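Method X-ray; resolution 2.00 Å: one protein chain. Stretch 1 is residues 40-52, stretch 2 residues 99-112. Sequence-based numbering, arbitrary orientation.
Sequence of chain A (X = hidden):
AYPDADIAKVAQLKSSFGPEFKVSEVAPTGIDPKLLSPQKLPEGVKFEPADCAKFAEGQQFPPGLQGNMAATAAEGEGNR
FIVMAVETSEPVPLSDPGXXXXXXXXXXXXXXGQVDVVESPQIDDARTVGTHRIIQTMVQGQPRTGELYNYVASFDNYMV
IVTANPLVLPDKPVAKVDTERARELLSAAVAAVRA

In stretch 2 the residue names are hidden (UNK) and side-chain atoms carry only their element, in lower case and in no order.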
# COMPACT_ATOMS: atom_id res chain seq x y z
N LYS A 40 -8.60 -9.62 0.77
CA LYS A 40 -8.43 -10.98 1.27
C LYS A 40 -8.32 -12.00 0.13
O LYS A 40 -9.06 -11.93 -0.84
CB LYS A 40 -9.62 -11.32 2.17
CG LYS A 40 -9.41 -12.50 3.10
CD LYS A 40 -10.54 -12.55 4.13
CE LYS A 40 -10.53 -13.85 4.92
NZ LYS A 40 -11.55 -13.80 6.02
N LEU A 41 -7.38 -12.93 0.25
CA LEU A 41 -7.26 -13.99 -0.75
C LEU A 41 -8.37 -15.01 -0.56
O LEU A 41 -8.85 -15.21 0.56
CB LEU A 41 -5.89 -14.67 -0.66
CG LEU A 41 -4.66 -13.81 -0.98
CD1 LEU A 41 -3.41 -14.67 -1.04
CD2 LEU A 41 -4.84 -13.04 -2.28
N PRO A 42 -8.80 -15.67 -1.65
CA PRO A 42 -9.91 -16.63 -1.52
C PRO A 42 -9.48 -17.87 -0.74
O PRO A 42 -8.28 -18.16 -0.68
CB PRO A 42 -10.25 -16.98 -2.97
CG PRO A 42 -9.55 -15.94 -3.81
CD PRO A 42 -8.33 -15.57 -3.04
N GLU A 43 -10.42 -18.57 -0.13
CA GLU A 43 -10.08 -19.76 0.64
C GLU A 43 -9.70 -20.94 -0.27
O GLU A 43 -10.07 -20.99 -1.44
CB GLU A 43 -11.23 -20.17 1.55
CG GLU A 43 -11.32 -19.36 2.83
CD GLU A 43 -12.52 -19.75 3.67
OE1 GLU A 43 -13.63 -19.87 3.11
OE2 GLU A 43 -12.36 -19.96 4.89
N GLY A 44 -8.94 -21.88 0.28
CA GLY A 44 -8.60 -23.09 -0.46
C GLY A 44 -7.48 -22.92 -1.48
O GLY A 44 -7.07 -23.90 -2.12
N VAL A 45 -6.99 -21.70 -1.64
CA VAL A 45 -5.85 -21.47 -2.51
C VAL A 45 -4.60 -22.06 -1.85
O VAL A 45 -4.47 -22.07 -0.62
CB VAL A 45 -5.63 -19.98 -2.82
CG1 VAL A 45 -6.85 -19.39 -3.54
CG2 VAL A 45 -5.33 -19.21 -1.55
N LYS A 46 -3.69 -22.56 -2.68
CA LYS A 46 -2.50 -23.22 -2.18
C LYS A 46 -1.28 -22.34 -2.44
O LYS A 46 -1.22 -21.65 -3.46
CB LYS A 46 -2.34 -24.60 -2.82
CG LYS A 46 -0.93 -25.16 -2.74
CD LYS A 46 -0.83 -26.62 -3.14
CE LYS A 46 0.64 -27.04 -3.13
NZ LYS A 46 1.43 -26.30 -2.07
N PHE A 47 -0.31 -22.34 -1.53
CA PHE A 47 0.82 -21.41 -1.61
C PHE A 47 2.15 -22.08 -1.92
O PHE A 47 2.39 -23.22 -1.54
CB PHE A 47 0.95 -20.64 -0.30
CG PHE A 47 -0.22 -19.75 -0.00
CD1 PHE A 47 -0.36 -18.54 -0.66
CD2 PHE A 47 -1.16 -20.12 0.92
CE1 PHE A 47 -1.44 -17.72 -0.40
CE2 PHE A 47 -2.24 -19.29 1.19
CZ PHE A 47 -2.37 -18.09 0.53
N GLU A 48 3.02 -21.34 -2.59
CA GLU A 48 4.36 -21.80 -2.90
C GLU A 48 5.32 -20.62 -2.87
O GLU A 48 5.14 -19.67 -3.63
CB GLU A 48 4.39 -22.47 -4.27
CG GLU A 48 5.80 -22.81 -4.76
CD GLU A 48 5.79 -23.42 -6.16
OE1 GLU A 48 5.71 -22.65 -7.14
OE2 GLU A 48 5.86 -24.67 -6.27
N PRO A 49 6.32 -20.65 -1.98
CA PRO A 49 6.56 -21.64 -0.93
C PRO A 49 5.44 -21.66 0.11
O PRO A 49 5.01 -20.60 0.55
CB PRO A 49 7.87 -21.18 -0.30
CG PRO A 49 8.52 -20.34 -1.34
CD PRO A 49 7.41 -19.66 -2.06
N ALA A 50 5.00 -22.86 0.50
CA ALA A 50 3.89 -23.01 1.44
C ALA A 50 4.13 -22.30 2.76
O ALA A 50 3.18 -21.81 3.38
CB ALA A 50 3.62 -24.49 1.68
N ASP A 51 5.38 -22.22 3.18
CA ASP A 51 5.71 -21.57 4.45
C ASP A 51 5.60 -20.05 4.34
O ASP A 51 5.62 -19.34 5.35
CB ASP A 51 7.11 -21.98 4.93
CG ASP A 51 8.18 -21.81 3.86
OD1 ASP A 51 7.99 -20.99 2.94
OD2 ASP A 51 9.22 -22.50 3.94
N CYS A 52 5.47 -19.56 3.12
CA CYS A 52 5.41 -18.13 2.87
C CYS A 52 3.98 -17.62 2.78
O CYS A 52 3.75 -16.50 2.33
CB CYS A 52 6.17 -17.78 1.59
SG CYS A 52 7.97 -17.90 1.68
N UNK A 99 14.52 -13.23 2.45
CA UNK A 99 14.79 -13.67 1.06
C UNK A 99 14.01 -14.93 0.69
O UNK A 99 13.66 -15.13 -0.48
o UNK A 99 16.43 -11.53 0.52
c UNK A 99 17.02 -12.63 0.42
o UNK A 99 18.20 -12.74 0.01
c UNK A 99 16.28 -13.90 0.83
N UNK A 100 13.75 -15.77 1.68
CA UNK A 100 13.00 -17.01 1.50
C UNK A 100 11.59 -16.73 0.97
O UNK A 100 11.01 -17.56 0.26
c UNK A 100 14.25 -18.12 3.48
c UNK A 100 12.90 -17.77 2.84
c UNK A 100 14.88 -16.96 4.23
o UNK A 100 14.47 -15.80 4.00
o UNK A 100 15.80 -17.20 5.05
N UNK A 101 11.06 -15.57 1.30
CA UNK A 101 9.68 -15.26 0.93
C UNK A 101 9.57 -14.02 0.05
O UNK A 101 8.53 -13.38 0.02
s UNK A 101 8.70 -16.64 3.12
c UNK A 101 8.84 -15.10 2.18
N UNK A 102 10.62 -13.71 -0.69
CA UNK A 102 10.54 -12.55 -1.56
C UNK A 102 9.70 -12.82 -2.81
O UNK A 102 9.35 -11.90 -3.56
c UNK A 102 11.94 -12.07 -1.92
c UNK A 102 14.04 -9.26 -0.27
c UNK A 102 12.55 -11.22 -0.79
c UNK A 102 13.73 -10.37 -1.25
n UNK A 102 14.32 -9.79 1.08
N UNK A 103 9.36 -14.08 -3.05
CA UNK A 103 8.31 -14.37 -4.02
C UNK A 103 7.38 -15.45 -3.49
O UNK A 103 7.82 -16.54 -3.10
c UNK A 103 9.36 -13.95 -9.39
n UNK A 103 9.93 -14.96 -10.04
c UNK A 103 8.90 -14.80 -5.37
n UNK A 103 8.62 -14.18 -8.31
c UNK A 103 7.84 -15.38 -6.32
c UNK A 103 8.37 -15.50 -7.74
n UNK A 103 9.52 -12.70 -9.82
N UNK A 104 6.09 -15.15 -3.47
CA UNK A 104 5.08 -16.14 -3.14
C UNK A 104 4.03 -16.26 -4.24
O UNK A 104 3.42 -15.27 -4.62
c UNK A 104 3.54 -17.01 -1.39
c UNK A 104 5.34 -15.38 -0.77
c UNK A 104 4.35 -15.81 -1.84
N UNK A 105 3.83 -17.48 -4.72
CA UNK A 105 2.77 -17.74 -5.69
C UNK A 105 1.61 -18.45 -5.00
O UNK A 105 1.80 -19.12 -3.99
n UNK A 105 6.21 -19.42 -10.67
c UNK A 105 6.00 -18.54 -9.50
c UNK A 105 4.68 -18.87 -8.85
c UNK A 105 4.44 -18.01 -7.62
c UNK A 105 3.28 -18.60 -6.85
N UNK A 106 0.40 -18.30 -5.54
CA UNK A 106 -0.73 -19.03 -5.01
C UNK A 106 -1.70 -19.42 -6.12
O UNK A 106 -1.76 -18.76 -7.16
c UNK A 106 -2.07 -16.96 -4.40
c UNK A 106 -1.46 -18.24 -3.92
c UNK A 106 -3.97 -15.75 -5.27
c UNK A 106 -1.91 -14.59 -4.83
c UNK A 106 -1.34 -15.78 -4.40
c UNK A 106 -3.39 -16.93 -4.83
c UNK A 106 -3.23 -14.58 -5.27
N UNK A 107 -2.45 -20.49 -5.91
CA UNK A 107 -3.31 -21.02 -6.94
C UNK A 107 -4.52 -21.69 -6.31
O UNK A 107 -4.38 -22.45 -5.35
c UNK A 107 -3.34 -22.85 -8.79
c UNK A 107 -2.54 -22.00 -7.82
c UNK A 107 -3.78 -22.03 -9.98
c UNK A 107 -2.49 -24.03 -9.24
N UNK A 108 -5.70 -21.36 -6.82
CA UNK A 108 -6.96 -21.91 -6.34
C UNK A 108 -7.89 -21.89 -7.52
O UNK A 108 -7.47 -21.52 -8.61
N UNK A 109 -9.15 -22.30 -7.33
CA UNK A 109 -10.10 -22.31 -8.45
C UNK A 109 -10.55 -20.89 -8.80
O UNK A 109 -10.61 -20.51 -9.96
c UNK A 109 -11.34 -23.19 -8.14
o UNK A 109 -11.82 -22.91 -6.82
c UNK A 109 -10.98 -24.67 -8.24
N UNK A 110 -10.86 -20.08 -7.80
CA UNK A 110 -11.25 -18.71 -8.06
C UNK A 110 -10.10 -17.81 -8.47
O UNK A 110 -10.30 -16.83 -9.18
N UNK A 111 -8.88 -18.15 -8.05
CA UNK A 111 -7.77 -17.22 -8.17
C UNK A 111 -6.41 -17.86 -8.41
O UNK A 111 -6.17 -19.01 -8.05
c UNK A 111 -7.71 -16.34 -6.93
N UNK A 112 -5.52 -17.09 -9.02
CA UNK A 112 -4.11 -17.43 -9.07
C UNK A 112 -3.31 -16.14 -9.08
O UNK A 112 -3.77 -15.11 -9.59
c UNK A 112 -3.78 -18.28 -10.30
c UNK A 112 -2.03 -20.48 -12.99
n UNK A 112 -0.87 -21.07 -12.70
n UNK A 112 -2.93 -21.12 -13.71
c UNK A 112 -3.86 -17.57 -11.63
c UNK A 112 -3.52 -18.52 -12.78
n UNK A 112 -2.28 -19.25 -12.53

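Position 99 carries two carbons, the second bearing two oxygens, and does not touch stretch 1. It is Asp99. Position 100 has three carbons, the last with two oxygens, and that carboxylate leads away from stretch 1. It is Glu100; its backbone O lies 3.4 Å from Cys52 SG.

Position 101 has one carbon and one sulfur. The sulfur is 2.0 Å from Cys52 SG, so this is Cys101 and the pair is a disulfide, with chi3 of -85°.

Position 102 has four carbons in a row ending in nitrogen, and CA-to-CB points away from stretch 1. It is Lys102; its NZ forms a salt bridge with Asp99 OD1 at 2.8 Å.

Position 103 shows three carbons, a nitrogen, then a carbon with two more nitrogens. This guanidinium marks Arg103. Its backbone O approaches Pro49 CD at 3.3 Å, while the side-chain end leads away.

Position 104 has one carbon carrying two others. It is Val104, buried, with CG2 3.5 Å from Cys52 CB and CG1 4.3 Å from Phe47 CD1.

Position 105 has four carbons in a row ending in nitrogen: Lys105. It pairs with Glu48, N to Glu48 O at 2.8 Å and O from Glu48 N at 2.9 Å. Its amine leads away.

Position 106 has one carbon and a six-carbon ring without oxygen: Phe106. Leu41 CD1 sits over one ring face, 4.0 Å from the centroid, and Phe47 CD1 is 3.5 Å from Phe106 CB.

Position 107 has four carbons forked at the second: Leu107. Its O accepts from Lys46 N at 2.8 Å, and its N donates to Lys46 O at 3.0 Å.

Position 108 has no side-chain atoms: Gly108. An ideal CB would lie 2.5 Å from Val45 CG1, a clash.

Position 109 has one carbon bearing an oxygen and a carbon, with no contact to stretch 1: Thr109. Position 110 lacks a side chain and is Gly110, although a CB would have room. Position 111 has a single carbon, 3.6 Å from Pro42 CG: Ala111. Position 112 has a guanidinium after three carbons, its CA-to-CB bond pointing away: Arg112.

The contact is a short antiparallel pairing. Four backbone hydrogen bonds link Lys46 to Leu107 and Glu48 to Lys105. Phe47 and Phe106 share one face, where Leu41, Val45 and Val104 add apolar packing. The opposite face carries Lys46, Glu48, Lys105 and Leu107, all exposed. Beyond the strands, the disulfide ties the stretches covalently.

Stretch 2 (99-112) DECKRVKFLGTGAR
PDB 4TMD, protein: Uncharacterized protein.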